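Long-range contacts in N-acetyltransferase family protein (Bacillus anthracis, PDB 3LNB), which probably catalyses transfer of an acetyl group from acetyl-coenzyme A to arylamine nitrogens, inactivating the antibiotic sulfamethoxazole: residues 102-106 and 152-156; 251-255 and 290-296. The protein carries 1 engineered substitution. All blocks are in the same frame, centred on the assembly; numbering follows the deposited sequence.

Contact 1 (102-106 and 152-156); sequences LNSLL and IDAGF. With COA (coenzyme A), chain B.
Helix 99-112 passes the loop that leaves strand 148-152 with Leu102 set against Gly155 and Asn103 against Ala154, at CA-CA distances of 5.7 and 6.0 Å. The polar centre is the amide of Asn103, which grips the loop at two successive residues. Its OD1 takes the amide hydrogen of Ala154 (N to OD1 2.8 Å, 164° at the hydrogen) in the carbonyl plane, on a lone pair. Its ND2 gives a nearly straight bond of 3.0 Å to Asp153 OD1, lying in the plane of the amide yet approaching the carboxylate from above; the two planes are turned 60° apart. With CG anti to the carbonyl carbon (chi1 -75°), the amide leans out from the helix to the loop, and a further bond from ND2 to Val139 O helps fix its rotation. Asp153 OD1 is met from its other face by Gly155 N at 2.8 Å, closing an Asx turn. Leucines flank this network: the Leu102 CD1 methyl rests on the carbonyl oxygen Ala154 O at 3.4 Å, while Leu106 makes the apolar contact, crossing Ile152 at about a right angle with its CD2 3.6 Å from Ile152 CG2. Beyond the turn, Gly155 O comes within 3.3 Å of coenzyme A C3P, and the edge of the Phe156 ring faces the cofactor amide. Asp153 OD2 bonds to His138 NE2, while Asn103, bound to OD1, probably helps as a second-shell residue to orient the carboxylate; with Cys99, this is consistent with the Cys-His-Asp catalytic triad of arylamine N-acetyltransferases.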
ATOM      1  N   LEU A 102      -3.358   4.643   1.085  1.00 14.70           N
ATOM      2  CA  LEU A 102      -3.968   3.512   0.404  1.00 11.77           C
ATOM      3  C   LEU A 102      -4.767   2.649   1.380  1.00 13.09           C
ATOM      4  O   LEU A 102      -5.930   2.332   1.125  1.00 13.30           O
ATOM      5  CB  LEU A 102      -2.887   2.670  -0.283  1.00 12.82           C
ATOM      6  CG  LEU A 102      -2.207   3.338  -1.486  1.00 15.88           C
ATOM      7  CD1 LEU A 102      -0.980   2.541  -1.924  1.00 16.00           C
ATOM      8  CD2 LEU A 102      -3.225   3.443  -2.624  1.00 13.05           C
ATOM      9  N   ASN A 103      -4.154   2.281   2.501  1.00 11.72           N
ATOM     10  CA  ASN A 103      -4.840   1.443   3.476  1.00 12.82           C
ATOM     11  C   ASN A 103      -5.889   2.160   4.316  1.00 12.32           C
ATOM     12  O   ASN A 103      -6.797   1.524   4.835  1.00 12.37           O
ATOM     13  CB  ASN A 103      -3.834   0.725   4.378  1.00 12.68           C
ATOM     14  CG  ASN A 103      -3.139  -0.425   3.663  1.00 16.33           C
ATOM     15  OD1 ASN A 103      -3.723  -1.069   2.788  1.00 15.70           O
ATOM     16  ND2 ASN A 103      -1.898  -0.698   4.039  1.00 15.16           N
ATOM     17  N   SER A 104      -5.765   3.474   4.465  1.00 12.34           N
ATOM     18  CA  SER A 104      -6.772   4.213   5.212  1.00 12.71           C
ATOM     19  C   SER A 104      -8.035   4.229   4.350  1.00 12.38           C
ATOM     20  O   SER A 104      -9.142   4.035   4.848  1.00 13.36           O
ATOM     21  CB  SER A 104      -6.311   5.647   5.494  1.00 12.91           C
ATOM     22  OG  SER A 104      -5.431   5.701   6.603  1.00 13.27           O
ATOM     23  N   LEU A 105      -7.859   4.452   3.053  1.00 11.58           N
ATOM     24  CA  LEU A 105      -8.985   4.470   2.125  1.00 13.59           C
ATOM     25  C   LEU A 105      -9.665   3.112   2.104  1.00 13.17           C
ATOM     26  O   LEU A 105     -10.887   3.015   2.238  1.00 12.99           O
ATOM     27  CB  LEU A 105      -8.519   4.825   0.712  1.00 13.22           C
ATOM     28  CG  LEU A 105      -9.616   4.767  -0.359  1.00 16.29           C
ATOM     29  CD1 LEU A 105     -10.716   5.784  -0.045  1.00 17.32           C
ATOM     30  CD2 LEU A 105      -9.008   5.047  -1.715  1.00 18.01           C
ATOM     31  N   LEU A 106      -8.872   2.059   1.933  1.00 13.04           N
ATOM     32  CA  LEU A 106      -9.417   0.709   1.907  1.00 13.23           C
ATOM     33  C   LEU A 106     -10.140   0.421   3.224  1.00 12.99           C
ATOM     34  O   LEU A 106     -11.163  -0.259   3.240  1.00 13.43           O
ATOM     35  CB  LEU A 106      -8.302  -0.318   1.685  1.00 12.92           C
ATOM     36  CG  LEU A 106      -8.726  -1.792   1.713  1.00 14.10           C
ATOM     37  CD1 LEU A 106      -9.819  -2.033   0.681  1.00 13.64           C
ATOM     38  CD2 LEU A 106      -7.527  -2.680   1.423  1.00 14.63           C
ATOM     39  N   ILE A 152      -4.635  -7.234   5.894  1.00 14.38           N
ATOM     40  CA  ILE A 152      -5.092  -6.707   4.613  1.00 13.87           C
ATOM     41  C   ILE A 152      -4.121  -5.571   4.341  1.00 13.06           C
ATOM     42  O   ILE A 152      -4.097  -4.583   5.076  1.00 12.83           O
ATOM     43  CB  ILE A 152      -6.526  -6.131   4.698  1.00 15.34           C
ATOM     44  CG1 ILE A 152      -7.499  -7.198   5.209  1.00 15.39           C
ATOM     45  CG2 ILE A 152      -6.972  -5.647   3.314  1.00 15.50           C
ATOM     46  CD1 ILE A 152      -7.595  -8.418   4.316  1.00 14.86           C
ATOM     47  N   ASP A 153      -3.311  -5.709   3.299  1.00 11.58           N
ATOM     48  CA  ASP A 153      -2.331  -4.677   2.999  1.00 13.08           C
ATOM     49  C   ASP A 153      -2.227  -4.342   1.518  1.00 12.35           C
ATOM     50  O   ASP A 153      -1.809  -5.165   0.711  1.00 12.54           O
ATOM     51  CB  ASP A 153      -0.962  -5.111   3.525  1.00 14.54           C
ATOM     52  CG  ASP A 153       0.077  -3.998   3.463  1.00 15.12           C
ATOM     53  OD1 ASP A 153      -0.226  -2.905   2.935  1.00 16.56           O
ATOM     54  OD2 ASP A 153       1.203  -4.231   3.953  1.00 16.91           O
ATOM     55  N   ALA A 154      -2.611  -3.121   1.172  1.00 13.18           N
ATOM     56  CA  ALA A 154      -2.548  -2.664  -0.208  1.00 14.50           C
ATOM     57  C   ALA A 154      -1.549  -1.521  -0.313  1.00 13.74           C
ATOM     58  O   ALA A 154      -1.525  -0.806  -1.313  1.00 14.94           O
ATOM     59  CB  ALA A 154      -3.921  -2.195  -0.668  1.00 13.68           C
ATOM     60  N   GLY A 155      -0.724  -1.351   0.716  1.00 13.83           N
ATOM     61  CA  GLY A 155       0.237  -0.261   0.701  1.00 14.07           C
ATOM     62  C   GLY A 155       1.714  -0.619   0.678  1.00 15.03           C
ATOM     63  O   GLY A 155       2.559   0.270   0.774  1.00 16.54           O
ATOM     64  N   PHE A 156       2.038  -1.899   0.529  1.00 15.97           N
ATOM     65  CA  PHE A 156       3.437  -2.326   0.523  1.00 16.72           C
ATOM     66  C   PHE A 156       4.133  -2.207  -0.843  1.00 17.50           C
ATOM     67  O   PHE A 156       5.022  -2.993  -1.165  1.00 16.58           O
ATOM     68  CB  PHE A 156       3.540  -3.766   1.049  1.00 15.51           C
ATOM     69  CG  PHE A 156       4.874  -4.102   1.678  1.00 16.28           C
ATOM     70  CD1 PHE A 156       5.151  -5.405   2.089  1.00 14.73           C
ATOM     71  CD2 PHE A 156       5.853  -3.121   1.858  1.00 16.98           C
ATOM     72  CE1 PHE A 156       6.388  -5.730   2.671  1.00 15.57           C
ATOM     73  CE2 PHE A 156       7.093  -3.437   2.439  1.00 17.31           C
ATOM     74  CZ  PHE A 156       7.357  -4.747   2.846  1.00 14.87           C
TER
HETATM   75  N1A COA B1001      11.203   5.950  -1.282  1.00 29.98           N
HETATM   76  C2A COA B1001      11.651   6.587  -2.349  1.00 28.48           C
HETATM   77  N3A COA B1001      12.313   5.959  -3.307  1.00 26.76           N
HETATM   78  C4A COA B1001      12.548   4.644  -3.219  1.00 24.86           C
HETATM   79  C5A COA B1001      12.096   3.941  -2.111  1.00 25.43           C
HETATM   80  C6A COA B1001      11.403   4.634  -1.125  1.00 27.48           C
HETATM   81  N6A COA B1001      10.934   3.999  -0.054  1.00 26.28           N
HETATM   82  N7A COA B1001      12.443   2.669  -2.275  1.00 23.76           N
HETATM   83  C8A COA B1001      13.083   2.571  -3.438  1.00 23.07           C
HETATM   84  N9A COA B1001      13.146   3.768  -4.020  1.00 24.23           N
HETATM   85  C1B COA B1001      13.683   4.043  -5.373  1.00 23.78           C
HETATM   86  C2B COA B1001      15.146   3.636  -5.542  1.00 24.24           C
HETATM   87  O2B COA B1001      16.000   4.649  -5.000  1.00 23.28           O
HETATM   88  C3B COA B1001      15.250   3.605  -7.066  1.00 22.60           C
HETATM   89  O3B COA B1001      15.628   4.887  -7.575  1.00 20.24           O
HETATM   90  P3B COA B1001      16.535   4.961  -8.902  1.00 18.72           P
HETATM   91  O7A COA B1001      16.057   4.044  -9.961  1.00 18.05           O
HETATM   92  O8A COA B1001      16.534   6.500  -9.370  1.00 18.10           O
HETATM   93  O9A COA B1001      18.030   4.615  -8.417  1.00 17.44           O
HETATM   94  C4B COA B1001      13.829   3.252  -7.514  1.00 22.65           C
HETATM   95  O4B COA B1001      13.031   3.183  -6.320  1.00 24.59           O
HETATM   96  C5B COA B1001      13.786   1.889  -8.204  1.00 20.99           C
HETATM   97  O5B COA B1001      14.203   0.869  -7.294  1.00 21.68           O
HETATM   98  P1A COA B1001      14.454  -0.623  -7.836  1.00 18.63           P
HETATM   99  O1A COA B1001      14.684  -1.538  -6.532  1.00 21.67           O
HETATM  100  O2A COA B1001      15.599  -0.679  -8.771  1.00 16.76           O
HETATM  101  O3A COA B1001      13.081  -1.077  -8.543  1.00 20.32           O
HETATM  102  P2A COA B1001      11.784  -1.605  -7.749  1.00 18.69           P
HETATM  103  O4A COA B1001      11.948  -3.204  -7.670  1.00 18.19           O
HETATM  104  O5A COA B1001      10.547  -1.211  -8.460  1.00 20.05           O
HETATM  105  O6A COA B1001      11.856  -1.064  -6.234  1.00 18.69           O
HETATM  106  CBP COA B1001       9.971  -0.149  -4.945  1.00 16.17           C
HETATM  107  CCP COA B1001      11.186   0.136  -5.833  1.00 16.90           C
HETATM  108  CDP COA B1001       8.879  -0.830  -5.773  1.00 15.04           C
HETATM  109  CEP COA B1001       9.438   1.174  -4.390  1.00 14.64           C
HETATM  110  CAP COA B1001      10.386  -1.049  -3.779  1.00 15.13           C
HETATM  111  OAP COA B1001      11.444  -0.424  -3.049  1.00 17.17           O
HETATM  112  C9P COA B1001       9.218  -1.300  -2.822  1.00 17.32           C
HETATM  113  O9P COA B1001       8.283  -2.035  -3.139  1.00 17.15           O
HETATM  114  N8P COA B1001       9.319  -0.674  -1.652  1.00 15.70           N
HETATM  115  C7P COA B1001       8.317  -0.797  -0.583  1.00 17.18           C
HETATM  116  C6P COA B1001       8.054   0.567   0.059  1.00 17.76           C
HETATM  117  C5P COA B1001       7.348   0.416   1.409  1.00 17.25           C
HETATM  118  O5P COA B1001       7.964   0.011   2.393  1.00 16.67           O
HETATM  119  N4P COA B1001       6.064   0.765   1.438  1.00 15.86           N
HETATM  120  C3P COA B1001       5.266   0.663   2.668  1.00 16.63           C
HETATM  121  C2P COA B1001       5.540   1.844   3.602  1.00 15.93           C
HETATM  122  S1P COA B1001       4.897   3.445   2.990  1.00 20.15           S

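Contact 2 (251-255 and 290-296); sequences ITCKL and LRESFGI. With COA (coenzyme A), chain B.
The Phe294 ring carries the Thr252 methyl on one face and backbone atoms at its edge: CG2 sits over the ring centre, 3.5 Å from the centroid and 13° off the normal, a CH-pi contact, while Lys254 N and Leu290 O lie in the ring plane. This is helix-on-sheet packing, with the last turn of helix 283-294 laid on strand 252-256 of an antiparallel sheet; the short axes run within 24° of each other. Lys254 CB joins the edge, 3.6 Å from Phe294 CE2, and Phe294 CZ reaches Thr252 O at 3.5 Å. Thr252 and Lys254, alternate residues of the strand that both start toward the helix, thus meet the ring at a face and at the edge. The Thr252 methyl is placed by a first torsion of -61°, which sets CG2 anti to the backbone N and turns it onto the ring. Leu290 approaches the same threonine at about a right angle, its CD2 3.9 Å from Thr252 OG1. Ile261 and Leu263 of strand 259-263 also touch Phe294, extending its apolar surroundings across the sheet. The helix ends at Phe294, and the positive phi of Gly295 lets the chain turn so that Ile296 points back to the strand near Thr252 CG2. Lys254 is extended near the backbone and bent farther out; its CE passes 3.2 Å from Ser293 O, and NZ folds back to Leu255 O at 3.2 Å, with a weak second bond to Met64 O. Cys253 points the other way, away from the helix: its sulfur SG lies 3.6 Å from the coenzyme A methyl carbon CDP.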
ATOM      1  N   ILE A 251       8.887   8.994  -5.993  1.00 16.10           N
ATOM      2  CA  ILE A 251       8.740   7.587  -6.316  1.00 15.52           C
ATOM      3  C   ILE A 251       7.283   7.342  -6.689  1.00 15.60           C
ATOM      4  O   ILE A 251       6.366   7.905  -6.078  1.00 16.90           O
ATOM      5  CB  ILE A 251       9.136   6.666  -5.126  1.00 14.62           C
ATOM      6  CG1 ILE A 251       8.925   5.190  -5.497  1.00 16.63           C
ATOM      7  CG2 ILE A 251       8.285   6.984  -3.907  1.00 15.64           C
ATOM      8  CD1 ILE A 251       9.609   4.743  -6.780  1.00 14.86           C
ATOM      9  N   THR A 252       7.082   6.541  -7.726  1.00 14.65           N
ATOM     10  CA  THR A 252       5.749   6.177  -8.188  1.00 14.95           C
ATOM     11  C   THR A 252       5.898   4.749  -8.679  1.00 15.69           C
ATOM     12  O   THR A 252       6.757   4.456  -9.525  1.00 15.64           O
ATOM     13  CB  THR A 252       5.252   7.091  -9.340  1.00 15.23           C
ATOM     14  OG1 THR A 252       5.173   8.448  -8.880  1.00 13.47           O
ATOM     15  CG2 THR A 252       3.861   6.661  -9.803  1.00 15.09           C
ATOM     16  N   CYS A 253       5.084   3.858  -8.121  1.00 14.23           N
ATOM     17  CA  CYS A 253       5.134   2.444  -8.464  1.00 15.33           C
ATOM     18  C   CYS A 253       3.740   1.872  -8.668  1.00 14.63           C
ATOM     19  O   CYS A 253       2.780   2.312  -8.044  1.00 12.37           O
ATOM     20  CB  CYS A 253       5.843   1.665  -7.354  1.00 16.24           C
ATOM     21  SG  CYS A 253       5.841  -0.134  -7.562  1.00 25.01           S
ATOM     22  N   LYS A 254       3.645   0.874  -9.538  1.00 12.72           N
ATOM     23  CA  LYS A 254       2.369   0.245  -9.820  1.00 15.46           C
ATOM     24  C   LYS A 254       2.608  -1.140 -10.393  1.00 14.28           C
ATOM     25  O   LYS A 254       3.642  -1.401 -11.015  1.00 14.43           O
ATOM     26  CB  LYS A 254       1.573   1.098 -10.820  1.00 17.13           C
ATOM     27  CG  LYS A 254       0.157   0.606 -11.088  1.00 22.07           C
ATOM     28  CD  LYS A 254      -0.611   1.566 -12.000  1.00 23.31           C
ATOM     29  CE  LYS A 254      -0.098   1.523 -13.420  1.00 23.86           C
ATOM     30  NZ  LYS A 254      -0.363   0.206 -14.064  1.00 25.64           N
ATOM     31  N   LEU A 255       1.651  -2.029 -10.173  1.00 13.02           N
ATOM     32  CA  LEU A 255       1.736  -3.385 -10.689  1.00 14.15           C
ATOM     33  C   LEU A 255       1.260  -3.400 -12.129  1.00 14.44           C
ATOM     34  O   LEU A 255       0.494  -2.538 -12.549  1.00 13.75           O
ATOM     35  CB  LEU A 255       0.848  -4.317  -9.873  1.00 16.49           C
ATOM     36  CG  LEU A 255       1.412  -4.912  -8.587  1.00 18.56           C
ATOM     37  CD1 LEU A 255       2.165  -3.864  -7.789  1.00 22.14           C
ATOM     38  CD2 LEU A 255       0.270  -5.498  -7.796  1.00 17.60           C
ATOM     39  N   LEU A 290       4.700   9.477 -16.238  1.00 19.00           N
ATOM     40  CA  LEU A 290       3.734   9.599 -15.146  1.00 19.96           C
ATOM     41  C   LEU A 290       2.337   9.459 -15.726  1.00 21.05           C
ATOM     42  O   LEU A 290       1.523   8.664 -15.248  1.00 20.35           O
ATOM     43  CB  LEU A 290       3.822  10.970 -14.464  1.00 21.12           C
ATOM     44  CG  LEU A 290       4.402  11.093 -13.052  1.00 20.13           C
ATOM     45  CD1 LEU A 290       4.106  12.488 -12.515  1.00 21.08           C
ATOM     46  CD2 LEU A 290       3.799  10.042 -12.137  1.00 22.06           C
ATOM     47  N   ARG A 291       2.078  10.238 -16.773  1.00 20.82           N
ATOM     48  CA  ARG A 291       0.779  10.241 -17.429  1.00 22.16           C
ATOM     49  C   ARG A 291       0.439   8.922 -18.110  1.00 21.74           C
ATOM     50  O   ARG A 291      -0.522   8.247 -17.733  1.00 21.42           O
ATOM     51  CB  ARG A 291       0.715  11.386 -18.456  1.00 22.59           C
ATOM     52  CG  ARG A 291      -0.588  11.459 -19.254  1.00 23.16           C
ATOM     53  CD  ARG A 291      -0.591  12.641 -20.242  1.00 25.86           C
ATOM     54  NE  ARG A 291       0.453  12.520 -21.260  1.00 26.65           N
ATOM     55  CZ  ARG A 291       1.543  13.285 -21.312  1.00 29.28           C
ATOM     56  NH1 ARG A 291       1.740  14.242 -20.406  1.00 29.20           N
ATOM     57  NH2 ARG A 291       2.445  13.090 -22.265  1.00 27.82           N
ATOM     58  N   GLU A 292       1.244   8.550 -19.099  1.00 22.10           N
ATOM     59  CA  GLU A 292       1.007   7.344 -19.876  1.00 22.68           C
ATOM     60  C   GLU A 292       1.085   6.017 -19.137  1.00 22.54           C
ATOM     61  O   GLU A 292       0.317   5.100 -19.434  1.00 21.89           O
ATOM     62  CB  GLU A 292       1.962   7.296 -21.068  1.00 25.35           C
ATOM     63  CG  GLU A 292       2.030   8.602 -21.840  1.00 28.59           C
ATOM     64  CD  GLU A 292       2.499   8.417 -23.275  1.00 30.52           C
ATOM     65  OE1 GLU A 292       3.453   7.637 -23.509  1.00 29.00           O
ATOM     66  OE2 GLU A 292       1.913   9.071 -24.170  1.00 32.32           O
ATOM     67  N   SER A 293       2.002   5.892 -18.185  1.00 19.18           N
ATOM     68  CA  SER A 293       2.126   4.623 -17.479  1.00 19.50           C
ATOM     69  C   SER A 293       1.367   4.552 -16.158  1.00 18.28           C
ATOM     70  O   SER A 293       0.958   3.472 -15.739  1.00 18.77           O
ATOM     71  CB  SER A 293       3.606   4.295 -17.240  1.00 19.56           C
ATOM     72  OG  SER A 293       4.304   4.156 -18.472  1.00 21.80           O
ATOM     73  N   PHE A 294       1.167   5.693 -15.507  1.00 18.17           N
ATOM     74  CA  PHE A 294       0.483   5.702 -14.222  1.00 19.45           C
ATOM     75  C   PHE A 294      -0.851   6.431 -14.167  1.00 20.70           C
ATOM     76  O   PHE A 294      -1.521   6.415 -13.133  1.00 20.09           O
ATOM     77  CB  PHE A 294       1.401   6.288 -13.148  1.00 17.65           C
ATOM     78  CG  PHE A 294       2.662   5.510 -12.943  1.00 16.22           C
ATOM     79  CD1 PHE A 294       3.843   5.898 -13.567  1.00 14.83           C
ATOM     80  CD2 PHE A 294       2.670   4.384 -12.125  1.00 15.61           C
ATOM     81  CE1 PHE A 294       5.015   5.174 -13.377  1.00 16.25           C
ATOM     82  CE2 PHE A 294       3.829   3.657 -11.928  1.00 14.19           C
ATOM     83  CZ  PHE A 294       5.011   4.051 -12.555  1.00 15.34           C
ATOM     84  N   GLY A 295      -1.232   7.083 -15.258  1.00 22.15           N
ATOM     85  CA  GLY A 295      -2.499   7.791 -15.265  1.00 24.83           C
ATOM     86  C   GLY A 295      -2.515   9.003 -14.350  1.00 25.35           C
ATOM     87  O   GLY A 295      -3.577   9.496 -13.963  1.00 24.19           O
ATOM     88  N   ILE A 296      -1.340   9.493 -13.985  1.00 25.61           N
ATOM     89  CA  ILE A 296      -1.284  10.666 -13.126  1.00 26.78           C
ATOM     90  C   ILE A 296      -1.068  11.914 -13.974  1.00 29.11           C
ATOM     91  O   ILE A 296      -0.060  12.032 -14.680  1.00 28.30           O
ATOM     92  CB  ILE A 296      -0.166  10.534 -12.075  1.00 25.66           C
ATOM     93  CG1 ILE A 296      -0.530   9.416 -11.087  1.00 23.66           C
ATOM     94  CG2 ILE A 296       0.038  11.871 -11.371  1.00 22.99           C
ATOM     95  CD1 ILE A 296       0.467   9.218  -9.954  1.00 23.11           C
TER
HETATM   96  N1A COA B1001      11.203   5.950  -1.282  1.00 29.98           N
HETATM   97  C2A COA B1001      11.651   6.587  -2.349  1.00 28.48           C
HETATM   98  N3A COA B1001      12.313   5.959  -3.307  1.00 26.76           N
HETATM   99  C4A COA B1001      12.548   4.644  -3.219  1.00 24.86           C
HETATM  100  C5A COA B1001      12.096   3.941  -2.111  1.00 25.43           C
HETATM  101  C6A COA B1001      11.403   4.634  -1.125  1.00 27.48           C
HETATM  102  N6A COA B1001      10.934   3.999  -0.054  1.00 26.28           N
HETATM  103  N7A COA B1001      12.443   2.669  -2.275  1.00 23.76           N
HETATM  104  C8A COA B1001      13.083   2.571  -3.438  1.00 23.07           C
HETATM  105  N9A COA B1001      13.146   3.768  -4.020  1.00 24.23           N
HETATM  106  C1B COA B1001      13.683   4.043  -5.373  1.00 23.78           C
HETATM  107  C2B COA B1001      15.146   3.636  -5.542  1.00 24.24           C
HETATM  108  O2B COA B1001      16.000   4.649  -5.000  1.00 23.28           O
HETATM  109  C3B COA B1001      15.250   3.605  -7.066  1.00 22.60           C
HETATM  110  O3B COA B1001      15.628   4.887  -7.575  1.00 20.24           O
HETATM  111  P3B COA B1001      16.535   4.961  -8.902  1.00 18.72           P
HETATM  112  O7A COA B1001      16.057   4.044  -9.961  1.00 18.05           O
HETATM  113  O8A COA B1001      16.534   6.500  -9.370  1.00 18.10           O
HETATM  114  O9A COA B1001      18.030   4.615  -8.417  1.00 17.44           O
HETATM  115  C4B COA B1001      13.829   3.252  -7.514  1.00 22.65           C
HETATM  116  O4B COA B1001      13.031   3.183  -6.320  1.00 24.59           O
HETATM  117  C5B COA B1001      13.786   1.889  -8.204  1.00 20.99           C
HETATM  118  O5B COA B1001      14.203   0.869  -7.294  1.00 21.68           O
HETATM  119  P1A COA B1001      14.454  -0.623  -7.836  1.00 18.63           P
HETATM  120  O1A COA B1001      14.684  -1.538  -6.532  1.00 21.67           O
HETATM  121  O2A COA B1001      15.599  -0.679  -8.771  1.00 16.76           O
HETATM  122  O3A COA B1001      13.081  -1.077  -8.543  1.00 20.32           O
HETATM  123  P2A COA B1001      11.784  -1.605  -7.749  1.00 18.69           P
HETATM  124  O4A COA B1001      11.948  -3.204  -7.670  1.00 18.19           O
HETATM  125  O5A COA B1001      10.547  -1.211  -8.460  1.00 20.05           O
HETATM  126  O6A COA B1001      11.856  -1.064  -6.234  1.00 18.69           O
HETATM  127  CBP COA B1001       9.971  -0.149  -4.945  1.00 16.17           C
HETATM  128  CCP COA B1001      11.186   0.136  -5.833  1.00 16.90           C
HETATM  129  CDP COA B1001       8.879  -0.830  -5.773  1.00 15.04           C
HETATM  130  CEP COA B1001       9.438   1.174  -4.390  1.00 14.64           C
HETATM  131  CAP COA B1001      10.386  -1.049  -3.779  1.00 15.13           C
HETATM  132  OAP COA B1001      11.444  -0.424  -3.049  1.00 17.17           O
HETATM  133  C9P COA B1001       9.218  -1.300  -2.822  1.00 17.32           C
HETATM  134  O9P COA B1001       8.283  -2.035  -3.139  1.00 17.15           O
HETATM  135  N8P COA B1001       9.319  -0.674  -1.652  1.00 15.70           N
HETATM  136  C7P COA B1001       8.317  -0.797  -0.583  1.00 17.18           C
HETATM  137  C6P COA B1001       8.054   0.567   0.059  1.00 17.76           C
HETATM  138  C5P COA B1001       7.348   0.416   1.409  1.00 17.25           C
HETATM  139  O5P COA B1001       7.964   0.011   2.393  1.00 16.67           O
HETATM  140  N4P COA B1001       6.064   0.765   1.438  1.00 15.86           N
HETATM  141  C3P COA B1001       5.266   0.663   2.668  1.00 16.63           C
HETATM  142  C2P COA B1001       5.540   1.844   3.602  1.00 15.93           C
HETATM  143  S1P COA B1001       4.897   3.445   2.990  1.00 20.15           S

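Overall arrangement
Contacts 1 and 2 follow one another along the chain, the first closing before the second opens, and their centres lie 18 Å apart with nearest atoms about 7 Å apart. They share no helix or sheet: 152-156 follows strand 148-152, next to the outermost strand of the eight-stranded antiparallel sheet, to meet helix 99-112, whereas 251-255 belongs to the five-stranded sheet backed by helix 283-294. Coenzyme A connects them. Residues of 152-156 border its thiol-bearing arm, and those of 251-255 border its dimethyl group and adenine. Contact 1 thus sits by the probable catalytic centre near the middle of the chain, and contact 2 farther out along the cofactor.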